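Local coordinates for protein beta-lactamase (Sebaldella termitidis, PDB 6N1N) that probably hydrolyses the amide bond of beta-lactam antibiotics, as a class D serine beta-lactamase that confers antibiotic resistance, at residues V25-Y30 with M241-L246; E64-V67 with A73-W76; W86-D89 with R93-Y96; Y184-K189 with Y214-R219. All coordinates share one frame; numbering follows the deposited sequence.

Contact 1. Residues V25-Y30 with M241-L246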
loop_
_atom_site.group_PDB
_atom_site.type_symbol
_atom_site.label_atom_id
_atom_site.label_comp_id
_atom_site.label_asym_id
_atom_site.label_seq_id
_atom_site.Cartn_x
_atom_site.Cartn_y
_atom_site.Cartn_z
ATOM N N VAL A 25 0.960 -4.065 13.346
ATOM C CA VAL A 25 0.922 -4.974 12.217
ATOM C C VAL A 25 -0.398 -5.726 12.284
ATOM O O VAL A 25 -0.791 -6.201 13.354
ATOM C CB VAL A 25 2.106 -5.950 12.232
ATOM C CG1 VAL A 25 2.190 -6.667 13.538
ATOM C CG2 VAL A 25 1.982 -6.968 11.096
ATOM N N THR A 26 -1.090 -5.774 11.159
ATOM C CA THR A 26 -2.344 -6.502 10.988
ATOM C C THR A 26 -2.165 -7.444 9.808
ATOM O O THR A 26 -1.700 -7.029 8.746
ATOM C CB THR A 26 -3.515 -5.524 10.730
ATOM O OG1 THR A 26 -3.588 -4.588 11.808
ATOM C CG2 THR A 26 -4.846 -6.256 10.599
ATOM N N ILE A 27 -2.558 -8.716 9.984
ATOM C CA ILE A 27 -2.443 -9.728 8.955
ATOM C C ILE A 27 -3.757 -10.491 8.881
ATOM O O ILE A 27 -4.403 -10.740 9.905
ATOM C CB ILE A 27 -1.255 -10.663 9.257
ATOM C CG1 ILE A 27 0.074 -9.915 9.119
ATOM C CG2 ILE A 27 -1.254 -11.883 8.333
ATOM C CD1 ILE A 27 1.225 -10.609 9.787
ATOM N N TYR A 28 -4.161 -10.842 7.662
ATOM C CA TYR A 28 -5.322 -11.697 7.430
ATOM C C TYR A 28 -4.877 -12.942 6.681
ATOM O O TYR A 28 -4.368 -12.852 5.559
ATOM C CB TYR A 28 -6.397 -10.966 6.645
ATOM C CG TYR A 28 -7.648 -11.796 6.398
ATOM C CD1 TYR A 28 -8.526 -12.065 7.424
ATOM C CD2 TYR A 28 -7.931 -12.277 5.145
ATOM C CE1 TYR A 28 -9.668 -12.812 7.205
ATOM C CE2 TYR A 28 -9.076 -13.011 4.902
ATOM C CZ TYR A 28 -9.945 -13.278 5.931
ATOM O OH TYR A 28 -11.093 -14.019 5.718
ATOM N N ASP A 29 -5.067 -14.086 7.324
ATOM C CA ASP A 29 -4.867 -15.414 6.764
ATOM C C ASP A 29 -6.106 -15.768 5.944
ATOM O O ASP A 29 -7.187 -15.964 6.492
ATOM C CB ASP A 29 -4.593 -16.360 7.933
ATOM C CG ASP A 29 -4.523 -17.825 7.538
ATOM O OD1 ASP A 29 -5.059 -18.195 6.491
ATOM O OD2 ASP A 29 -3.957 -18.618 8.328
ATOM N N TYR A 30 -5.943 -15.841 4.625
ATOM C CA TYR A 30 -7.069 -15.948 3.702
ATOM C C TYR A 30 -7.737 -17.316 3.754
ATOM O O TYR A 30 -8.971 -17.416 3.852
ATOM C CB TYR A 30 -6.558 -15.636 2.288
ATOM C CG TYR A 30 -7.610 -15.687 1.217
ATOM C CD1 TYR A 30 -8.480 -14.628 1.019
ATOM C CD2 TYR A 30 -7.714 -16.780 0.387
ATOM C CE1 TYR A 30 -9.453 -14.678 0.019
ATOM C CE2 TYR A 30 -8.670 -16.827 -0.617
ATOM C CZ TYR A 30 -9.526 -15.780 -0.792
ATOM O OH TYR A 30 -10.474 -15.861 -1.770
HETATM N N MSE A 241 10.014 -10.115 9.651
HETATM C CA MSE A 241 10.156 -10.665 11.001
HETATM C C MSE A 241 8.818 -11.125 11.579
HETATM O O MSE A 241 8.753 -12.183 12.208
HETATM C CB MSE A 241 10.827 -9.643 11.933
HETATM C CG MSE A 241 12.284 -9.492 11.625
HETATM SE SE MSE A 241 13.027 -7.985 12.622
HETATM C CE MSE A 241 12.113 -8.322 14.253
ATOM N N ALA A 242 7.765 -10.325 11.388
ATOM C CA ALA A 242 6.436 -10.740 11.812
ATOM C C ALA A 242 6.020 -12.026 11.108
ATOM O O ALA A 242 5.491 -12.939 11.754
ATOM C CB ALA A 242 5.422 -9.632 11.548
ATOM N N PHE A 243 6.253 -12.121 9.791
ATOM C CA PHE A 243 5.918 -13.354 9.083
ATOM C C PHE A 243 6.672 -14.557 9.666
ATOM O O PHE A 243 6.087 -15.632 9.865
ATOM C CB PHE A 243 6.242 -13.252 7.581
ATOM C CG PHE A 243 5.433 -12.236 6.804
ATOM C CD1 PHE A 243 4.186 -11.800 7.212
ATOM C CD2 PHE A 243 5.949 -11.728 5.613
ATOM C CE1 PHE A 243 3.476 -10.861 6.449
ATOM C CE2 PHE A 243 5.222 -10.799 4.862
ATOM C CZ PHE A 243 3.985 -10.388 5.287
ATOM N N ARG A 244 7.973 -14.400 9.931
ATOM C CA ARG A 244 8.744 -15.505 10.492
ATOM C C ARG A 244 8.243 -15.865 11.880
ATOM O O ARG A 244 8.169 -17.042 12.230
ATOM C CB ARG A 244 10.238 -15.158 10.517
ATOM C CG ARG A 244 10.838 -15.169 9.100
ATOM C CD ARG A 244 12.359 -15.109 9.076
ATOM N NE ARG A 244 12.835 -13.825 9.567
ATOM C CZ ARG A 244 13.154 -12.778 8.798
ATOM N NH1 ARG A 244 13.079 -12.845 7.474
ATOM N NH2 ARG A 244 13.558 -11.661 9.371
ATOM N N GLU A 245 7.906 -14.863 12.692
ATOM C CA GLU A 245 7.367 -15.142 14.021
ATOM C C GLU A 245 6.101 -15.991 13.934
ATOM O O GLU A 245 5.895 -16.903 14.750
ATOM C CB GLU A 245 7.102 -13.822 14.749
ATOM C CG GLU A 245 6.367 -13.961 16.066
ATOM C CD GLU A 245 7.186 -14.666 17.115
ATOM O OE1 GLU A 245 8.400 -14.361 17.237
ATOM O OE2 GLU A 245 6.602 -15.523 17.814
ATOM N N LEU A 246 5.279 -15.752 12.925
ATOM C CA LEU A 246 4.016 -16.451 12.745
ATOM C C LEU A 246 4.144 -17.748 11.952
ATOM O O LEU A 246 3.123 -18.403 11.714
ATOM C CB LEU A 246 2.999 -15.534 12.040
ATOM C CG LEU A 246 2.607 -14.300 12.855
ATOM C CD1 LEU A 246 1.883 -13.268 12.015
ATOM C CD2 LEU A 246 1.745 -14.673 14.050
#

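Contact 2. Residues E64-V67 with A73-W76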
loop_
_atom_site.group_PDB
_atom_site.type_symbol
_atom_site.label_atom_id
_atom_site.label_comp_id
_atom_site.label_asym_id
_atom_site.label_seq_id
_atom_site.Cartn_x
_atom_site.Cartn_y
_atom_site.Cartn_z
ATOM N N GLU A 64 -8.994 3.447 -16.723
ATOM C CA GLU A 64 -9.373 4.707 -17.347
ATOM C C GLU A 64 -8.530 5.059 -18.570
ATOM O O GLU A 64 -8.729 6.133 -19.150
ATOM C CB GLU A 64 -9.281 5.851 -16.327
ATOM C CG GLU A 64 -10.339 5.783 -15.247
ATOM C CD GLU A 64 -11.725 5.809 -15.841
ATOM O OE1 GLU A 64 -12.016 6.748 -16.597
ATOM O OE2 GLU A 64 -12.513 4.883 -15.587
ATOM N N GLU A 65 -7.594 4.200 -18.956
ATOM C CA GLU A 65 -6.787 4.365 -20.164
ATOM C C GLU A 65 -5.850 5.570 -20.094
ATOM O O GLU A 65 -5.430 6.099 -21.126
ATOM C CB GLU A 65 -7.686 4.444 -21.402
ATOM C CG GLU A 65 -8.491 3.174 -21.554
ATOM C CD GLU A 65 -9.474 3.221 -22.699
ATOM O OE1 GLU A 65 -9.067 3.611 -23.805
ATOM O OE2 GLU A 65 -10.656 2.891 -22.478
ATOM N N VAL A 66 -5.463 5.974 -18.881
ATOM C CA VAL A 66 -4.418 6.981 -18.737
ATOM C C VAL A 66 -3.167 6.535 -19.475
ATOM O O VAL A 66 -2.511 7.335 -20.165
ATOM C CB VAL A 66 -4.136 7.242 -17.246
ATOM C CG1 VAL A 66 -2.929 8.163 -17.054
ATOM C CG2 VAL A 66 -5.355 7.850 -16.598
ATOM N N VAL A 67 -2.795 5.268 -19.311
ATOM C CA VAL A 67 -1.776 4.607 -20.117
ATOM C C VAL A 67 -2.417 3.345 -20.671
ATOM O O VAL A 67 -3.374 2.812 -20.094
ATOM C CB VAL A 67 -0.486 4.273 -19.341
ATOM C CG1 VAL A 67 0.280 5.540 -19.022
ATOM C CG2 VAL A 67 -0.789 3.523 -18.055
ATOM N N ALA A 73 5.502 4.807 -21.805
ATOM C CA ALA A 73 6.145 5.837 -21.002
ATOM C C ALA A 73 5.316 7.110 -20.988
ATOM O O ALA A 73 4.611 7.442 -21.941
ATOM C CB ALA A 73 7.548 6.146 -21.509
HETATM N N MSE A 74 5.378 7.790 -19.864
HETATM C CA MSE A 74 4.895 9.149 -19.719
HETATM C C MSE A 74 6.107 10.081 -19.815
HETATM O O MSE A 74 7.188 9.736 -19.351
HETATM C CB MSE A 74 4.174 9.277 -18.391
HETATM C CG MSE A 74 2.979 10.120 -18.432
HETATM SE SE MSE A 74 2.432 10.359 -16.590
HETATM C CE MSE A 74 1.054 8.977 -16.562
ATOM N N GLU A 75 5.935 11.262 -20.425
ATOM C CA GLU A 75 7.050 12.157 -20.699
ATOM C C GLU A 75 7.451 12.949 -19.455
ATOM O O GLU A 75 6.615 13.609 -18.823
ATOM C CB GLU A 75 6.692 13.120 -21.834
ATOM C CG GLU A 75 7.796 14.132 -22.156
ATOM C CD GLU A 75 7.398 15.135 -23.231
ATOM O OE1 GLU A 75 6.252 15.637 -23.195
ATOM O OE2 GLU A 75 8.240 15.416 -24.110
ATOM N N TRP A 76 8.736 12.882 -19.129
ATOM C CA TRP A 76 9.322 13.637 -18.025
ATOM C C TRP A 76 9.462 15.097 -18.424
ATOM O O TRP A 76 9.833 15.407 -19.554
ATOM C CB TRP A 76 10.683 13.027 -17.686
ATOM C CG TRP A 76 11.561 13.802 -16.744
ATOM C CD1 TRP A 76 11.236 14.265 -15.502
ATOM C CD2 TRP A 76 12.931 14.157 -16.957
ATOM N NE1 TRP A 76 12.318 14.907 -14.939
ATOM C CE2 TRP A 76 13.368 14.849 -15.814
ATOM C CE3 TRP A 76 13.825 13.964 -18.010
ATOM C CZ2 TRP A 76 14.663 15.344 -15.694
ATOM C CZ3 TRP A 76 15.098 14.459 -17.894
ATOM C CH2 TRP A 76 15.507 15.144 -16.745
#

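Contact 3. Residues W86-D89 with R93-Y96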
loop_
_atom_site.group_PDB
_atom_site.type_symbol
_atom_site.label_atom_id
_atom_site.label_comp_id
_atom_site.label_asym_id
_atom_site.label_seq_id
_atom_site.Cartn_x
_atom_site.Cartn_y
_atom_site.Cartn_z
ATOM N N TRP A 86 13.926 9.138 -10.896
ATOM C CA TRP A 86 12.741 9.878 -11.330
ATOM C C TRP A 86 13.006 10.757 -12.538
ATOM O O TRP A 86 12.062 11.250 -13.148
ATOM C CB TRP A 86 12.216 10.801 -10.221
ATOM C CG TRP A 86 11.673 10.112 -9.005
ATOM C CD1 TRP A 86 11.421 8.777 -8.857
ATOM C CD2 TRP A 86 11.334 10.722 -7.759
ATOM N NE1 TRP A 86 10.941 8.529 -7.600
ATOM C CE2 TRP A 86 10.871 9.706 -6.907
ATOM C CE3 TRP A 86 11.384 12.047 -7.278
ATOM C CZ2 TRP A 86 10.467 9.953 -5.597
ATOM C CZ3 TRP A 86 10.966 12.286 -5.977
ATOM C CH2 TRP A 86 10.513 11.254 -5.156
ATOM N N ASN A 87 14.272 11.007 -12.860
ATOM C CA ASN A 87 14.643 12.062 -13.799
ATOM C C ASN A 87 14.794 11.511 -15.219
ATOM O O ASN A 87 15.835 11.651 -15.880
ATOM C CB ASN A 87 15.925 12.733 -13.318
ATOM C CG ASN A 87 15.741 13.501 -12.018
ATOM O OD1 ASN A 87 14.662 14.033 -11.746
ATOM N ND2 ASN A 87 16.790 13.568 -11.213
ATOM N N LYS A 88 13.711 10.900 -15.699
ATOM C CA LYS A 88 13.634 10.302 -17.026
ATOM C C LYS A 88 12.177 9.971 -17.308
ATOM O O LYS A 88 11.353 9.944 -16.394
ATOM C CB LYS A 88 14.479 9.038 -17.120
ATOM C CG LYS A 88 14.108 7.988 -16.109
ATOM C CD LYS A 88 15.067 6.806 -16.139
ATOM C CE LYS A 88 14.869 5.907 -14.924
ATOM N NZ LYS A 88 15.469 4.547 -15.092
ATOM N N ASP A 89 11.868 9.722 -18.584
ATOM C CA ASP A 89 10.543 9.213 -18.918
ATOM C C ASP A 89 10.331 7.910 -18.152
ATOM O O ASP A 89 11.260 7.105 -17.997
ATOM C CB ASP A 89 10.403 8.972 -20.421
ATOM C CG ASP A 89 10.436 10.256 -21.243
ATOM O OD1 ASP A 89 10.351 11.381 -20.681
ATOM O OD2 ASP A 89 10.551 10.127 -22.481
ATOM N N ARG A 93 5.126 0.582 -14.674
ATOM C CA ARG A 93 5.909 -0.366 -13.888
ATOM C C ARG A 93 7.032 0.340 -13.138
ATOM O O ARG A 93 7.249 0.099 -11.946
ATOM C CB ARG A 93 6.481 -1.467 -14.778
ATOM C CG ARG A 93 7.226 -2.525 -13.967
ATOM C CD ARG A 93 7.881 -3.570 -14.849
ATOM N NE ARG A 93 6.920 -4.302 -15.664
ATOM C CZ ARG A 93 6.255 -5.376 -15.249
ATOM N NH1 ARG A 93 6.416 -5.827 -14.011
ATOM N NH2 ARG A 93 5.409 -5.978 -16.064
ATOM N N GLU A 94 7.763 1.208 -13.836
ATOM C CA GLU A 94 8.865 1.943 -13.236
ATOM C C GLU A 94 8.374 2.952 -12.204
ATOM O O GLU A 94 8.976 3.115 -11.136
ATOM C CB GLU A 94 9.650 2.666 -14.329
ATOM C CG GLU A 94 10.322 1.781 -15.388
ATOM C CD GLU A 94 10.836 2.588 -16.555
ATOM O OE1 GLU A 94 10.069 3.417 -17.087
ATOM O OE2 GLU A 94 12.014 2.397 -16.936
ATOM N N ALA A 95 7.326 3.698 -12.538
ATOM C CA ALA A 95 6.798 4.686 -11.598
ATOM C C ALA A 95 6.363 4.024 -10.290
ATOM O O ALA A 95 6.596 4.571 -9.202
ATOM C CB ALA A 95 5.647 5.441 -12.251
ATOM N N TYR A 96 5.754 2.841 -10.370
ATOM C CA TYR A 96 5.407 2.091 -9.172
ATOM C C TYR A 96 6.657 1.684 -8.395
ATOM O O TYR A 96 6.760 1.901 -7.177
ATOM C CB TYR A 96 4.573 0.871 -9.579
ATOM C CG TYR A 96 4.003 0.063 -8.433
ATOM C CD1 TYR A 96 2.716 0.275 -7.981
ATOM C CD2 TYR A 96 4.755 -0.924 -7.811
ATOM C CE1 TYR A 96 2.187 -0.459 -6.944
ATOM C CE2 TYR A 96 4.244 -1.653 -6.778
ATOM C CZ TYR A 96 2.963 -1.434 -6.341
ATOM O OH TYR A 96 2.440 -2.173 -5.301
HETATM O O HOH W 1 10.343 4.255 -19.745
#

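Contact 4. Residues Y184-K189 with Y214-R219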
loop_
_atom_site.group_PDB
_atom_site.type_symbol
_atom_site.label_atom_id
_atom_site.label_comp_id
_atom_site.label_asym_id
_atom_site.label_seq_id
_atom_site.Cartn_x
_atom_site.Cartn_y
_atom_site.Cartn_z
ATOM N N TYR A 184 7.948 -18.016 -1.677
ATOM C CA TYR A 184 6.866 -17.047 -1.568
ATOM C C TYR A 184 6.962 -16.031 -2.688
ATOM O O TYR A 184 8.034 -15.792 -3.236
ATOM C CB TYR A 184 6.904 -16.302 -0.220
ATOM C CG TYR A 184 8.163 -15.513 0.049
ATOM C CD1 TYR A 184 8.350 -14.260 -0.485
ATOM C CD2 TYR A 184 9.151 -16.021 0.882
ATOM C CE1 TYR A 184 9.519 -13.533 -0.214
ATOM C CE2 TYR A 184 10.294 -15.319 1.164
ATOM C CZ TYR A 184 10.480 -14.078 0.625
ATOM O OH TYR A 184 11.644 -13.381 0.911
ATOM N N THR A 185 5.817 -15.405 -2.970
ATOM C CA THR A 185 5.718 -14.258 -3.861
ATOM C C THR A 185 5.141 -13.126 -3.030
ATOM O O THR A 185 4.015 -13.238 -2.522
ATOM C CB THR A 185 4.819 -14.521 -5.071
ATOM O OG1 THR A 185 5.356 -15.610 -5.816
ATOM C CG2 THR A 185 4.733 -13.295 -5.969
ATOM N N LEU A 186 5.918 -12.067 -2.882
ATOM C CA LEU A 186 5.563 -10.927 -2.067
ATOM C C LEU A 186 5.154 -9.749 -2.938
ATOM O O LEU A 186 5.889 -9.345 -3.843
ATOM C CB LEU A 186 6.757 -10.558 -1.185
ATOM C CG LEU A 186 6.644 -9.280 -0.367
ATOM C CD1 LEU A 186 5.524 -9.420 0.709
ATOM C CD2 LEU A 186 7.994 -8.912 0.255
ATOM N N ARG A 187 3.983 -9.188 -2.650
ATOM C CA ARG A 187 3.531 -7.929 -3.229
ATOM C C ARG A 187 3.378 -6.939 -2.079
ATOM O O ARG A 187 2.542 -7.130 -1.201
ATOM C CB ARG A 187 2.205 -8.113 -3.963
ATOM C CG ARG A 187 2.300 -8.989 -5.173
ATOM C CD ARG A 187 0.939 -9.388 -5.700
ATOM N NE ARG A 187 1.030 -10.099 -6.972
ATOM C CZ ARG A 187 1.172 -11.407 -7.112
ATOM N NH1 ARG A 187 1.245 -12.184 -6.047
ATOM N NH2 ARG A 187 1.248 -11.932 -8.335
ATOM N N GLY A 188 4.226 -5.918 -2.024
ATOM C CA GLY A 188 4.136 -4.971 -0.928
ATOM C C GLY A 188 4.521 -3.588 -1.397
ATOM O O GLY A 188 5.392 -3.462 -2.266
ATOM N N LYS A 189 3.864 -2.559 -0.871
ATOM C CA LYS A 189 4.115 -1.172 -1.275
ATOM C C LYS A 189 4.254 -0.334 -0.016
ATOM O O LYS A 189 3.446 -0.444 0.919
ATOM C CB LYS A 189 3.007 -0.592 -2.164
ATOM C CG LYS A 189 3.201 0.873 -2.612
ATOM C CD LYS A 189 4.269 0.972 -3.688
ATOM C CE LYS A 189 4.693 2.425 -3.967
ATOM N NZ LYS A 189 5.640 2.972 -2.924
ATOM N N TYR A 214 -1.519 -14.355 2.705
ATOM C CA TYR A 214 -1.548 -13.541 3.915
ATOM C C TYR A 214 -1.539 -12.071 3.499
ATOM O O TYR A 214 -0.540 -11.565 2.974
ATOM C CB TYR A 214 -0.372 -13.864 4.840
ATOM C CG TYR A 214 -0.328 -15.324 5.220
ATOM C CD1 TYR A 214 -0.963 -15.801 6.373
ATOM C CD2 TYR A 214 0.292 -16.260 4.391
ATOM C CE1 TYR A 214 -0.959 -17.127 6.684
ATOM C CE2 TYR A 214 0.301 -17.599 4.705
ATOM C CZ TYR A 214 -0.316 -18.031 5.842
ATOM O OH TYR A 214 -0.266 -19.361 6.144
ATOM N N PHE A 215 -2.662 -11.393 3.748
ATOM C CA PHE A 215 -2.759 -9.955 3.528
ATOM C C PHE A 215 -2.216 -9.218 4.733
ATOM O O PHE A 215 -2.379 -9.669 5.866
ATOM C CB PHE A 215 -4.216 -9.586 3.265
ATOM C CG PHE A 215 -4.767 -10.238 2.027
ATOM C CD1 PHE A 215 -4.709 -9.585 0.819
ATOM C CD2 PHE A 215 -5.250 -11.536 2.051
ATOM C CE1 PHE A 215 -5.156 -10.195 -0.323
ATOM C CE2 PHE A 215 -5.698 -12.141 0.911
ATOM C CZ PHE A 215 -5.666 -11.479 -0.284
ATOM N N PHE A 216 -1.536 -8.084 4.494
ATOM C CA PHE A 216 -0.901 -7.399 5.611
ATOM C C PHE A 216 -0.959 -5.887 5.476
ATOM O O PHE A 216 -0.980 -5.332 4.385
ATOM C CB PHE A 216 0.577 -7.833 5.789
ATOM C CG PHE A 216 1.466 -7.506 4.626
ATOM C CD1 PHE A 216 2.167 -6.318 4.560
ATOM C CD2 PHE A 216 1.601 -8.397 3.593
ATOM C CE1 PHE A 216 2.979 -6.026 3.474
ATOM C CE2 PHE A 216 2.412 -8.118 2.517
ATOM C CZ PHE A 216 3.093 -6.916 2.457
ATOM N N ALA A 217 -0.994 -5.227 6.619
ATOM C CA ALA A 217 -0.871 -3.779 6.664
ATOM C C ALA A 217 -0.073 -3.457 7.918
ATOM O O ALA A 217 -0.545 -3.659 9.032
ATOM C CB ALA A 217 -2.235 -3.080 6.677
ATOM N N VAL A 218 1.161 -3.041 7.707
ATOM C CA VAL A 218 2.047 -2.589 8.760
ATOM C C VAL A 218 2.008 -1.072 8.735
ATOM O O VAL A 218 2.090 -0.454 7.667
ATOM C CB VAL A 218 3.478 -3.109 8.528
ATOM C CG1 VAL A 218 4.473 -2.369 9.422
ATOM C CG2 VAL A 218 3.553 -4.580 8.760
ATOM N N ARG A 219 1.833 -0.463 9.893
ATOM C CA ARG A 219 1.816 0.990 9.943
ATOM C C ARG A 219 2.524 1.432 11.207
ATOM O O ARG A 219 1.997 1.290 12.322
ATOM C CB ARG A 219 0.408 1.554 9.869
ATOM C CG ARG A 219 0.446 3.049 9.682
ATOM C CD ARG A 219 -0.919 3.665 9.601
ATOM N NE ARG A 219 -1.739 3.428 10.786
ATOM C CZ ARG A 219 -3.056 3.621 10.827
ATOM N NH1 ARG A 219 -3.734 4.057 9.749
ATOM N NH2 ARG A 219 -3.702 3.361 11.954
#

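Contact 1. Residues V25-Y30 with M241-L246
I27 meets F243 and L246 through a single atom, its CD1 methyl, and this group carries most of the contact between strand residues V25-Y30 and the C-terminal end of the helix at M241-L246. The interactions across the interface are entirely apolar. The closest joins I27 CD1 to L246 CD1 at 3.5 Å, with the two side chains reaching toward each other tip to tip. I27 CG1 lies anti to its own carbonyl carbon (chi1 -68°), and with chi2 at 162° the chain is extended, carrying CD1 straight out from the strand to the helix. The same methyl sits at the edge of the F243 ring, near the ring plane, 4.0 Å from F243 CE1. A looser methyl pair, V25 CG2 with A242 CB at 4.4 Å, widens the contact one helical turn earlier.

No hydrogen bond crosses the contact; the strand is bonded to its neighbours in the sheet and the helix along its own turns. E245 N donates to M241 O (2.9 Å), and L246 N donates to A242 O (3.1 Å).

The arrangement is the packing of a C-terminal helix on the central sheet of the penicillin-recognising fold. Strand 22-29 runs between strands 34-37 and 212-222, with F216 of the latter meeting the F243 ring edge-to-face. L12 of helix 11-18 packs on both V25 and A242, and F16 on V25.

Contact 2. Residues E64-V67 with A73-W76
The selenomethionine M74 touches V66 and V67 with its terminal methyl, and this one group makes all the close approaches between E64-V67 and A73-W76. M74 CE lies 4.1 Å from V66 CG1 and 4.3 Å from V67 CG1, so that one methyl spans a branch of each of two consecutive valines. The side chain leaves the backbone in an unusual way: chi1 is -142°, well away from a staggered position. It then runs straight through chi2 and bends at chi3 (-98°), a turn about the CG-SE bond that swings CE toward the valines while selenium stays farther back.

The two valines present their CG1 methyls differently. In V66 this branch stands anti to the backbone N (chi1 173°), and the V66 side chain slants across that of M74. In V67 the corresponding branch lies beside the backbone N instead, on a residue whose CB already points toward A73-W76. No hydrogen bond crosses the contact, which is buried and purely dispersive.

The chain reaches V66 through a Schellman motif, in which E65 takes a positive phi and ends helix 56-63. V66 and V67 then fold back against F61 and L62 of that helix. On the other limb of the loop, M74 also packs on F103 and K106 of helix 101-108, so its side chain joins the outgoing connection of one helix to the flank of another.

Contact 3. Residues W86-D89 with R93-Y96
E94 faces K88 and D89 from the first turn of its helix, and its side chain makes the whole approach to W86-D89. From CB, which already points toward that loop, CG departs anti to the carbonyl carbon (chi1 -62°). The chain is extended beyond CG (chi2 169°), which carries CD and the carboxylate outward to the loop.

At the tip the two oxygens have different surroundings. E94 OE1 stands 4.0 Å from D89 O, a pair of acceptors that cannot bond directly; a water lies between them, donating to E94 OE1 at 2.8 Å and, more weakly, to D89 O at 3.5 Å. OE2 looks toward the lysine: K88 NZ is 4.5 Å from E94 OE2, too far for a salt bridge, though the opposite charges probably attract.

This is a solvent-mediated surface contact where a long loop enters helix 92-98, and E94 N bonds N91 OD1 at the start of that helix. The contact lies away from the predicted active-site serine, S51. D89 turns its carboxylate the other way, to the backbone N of W76. W86 bonds W102 of helix 101-108 through its carbonyl, and A95 packs against F103 and Y104 of the same helix.

Contact 4. Residues Y184-K189 with Y214-R219
L186 and R187 of Y184-K189 approach F216 of Y214-R219 across an intervening strand of the central, largely antiparallel sheet of the penicillin-recognising serine enzyme fold. The two segments run nearly the same way, their directions 30° apart, with their axes 9.0 Å from each other at closest approach. That spacing fits next-but-one strands: 198-209 lies between them and takes the backbone hydrogen bonds of R187 and K189, and no bond passes directly from one segment to the other.

K189 opens the Lys-Thr-Gly motif of this family. Its NZ hydrogen-bonds S99 OG and makes a salt bridge to a sulfate ion, probably from the crystallisation liquor, consistent with a pocket for an anionic substrate group.

F216 reaches across the face of the intervening strand, where Y203 also meets its ring. Its CG sits between the backbone N and the carbonyl carbon (chi1 63°), the crowded position, which directs the ring over to strand 184-195. The ring end arrives obliquely at the main chain, with F216 CZ 4.0 Å from G188 CA, where no side chain intervenes. The L186 side chain meets that of F216 at about a right angle. L186 CD1 lies 3.8 Å from F216 CE2, while R187 O approaches the ring at 3.7 Å from F216 CZ.

Overall arrangement
Contacts 1 and 4 form a continuous core around the central sheet, their centres about 9 Å apart: strands 22-29 and 212-222 are neighbours joined by backbone bonds such as Y28 N to F215 O, and the rings of F243 and F216 meet edge-to-face between helix 228-245 and the sheet. Contacts 2 and 3 belong to the largely helical region on the other side of the chain's centre from contact 1. They adjoin each other through the long connection between helices 56-63 and 92-98, joined by the D89 to W76 bond, yet contact 2 is buried and held by methyl packing, whereas contact 3 is a surface contact of charge and water. Y96 brings contact 3 against K189 of contact 4, near the predicted active site.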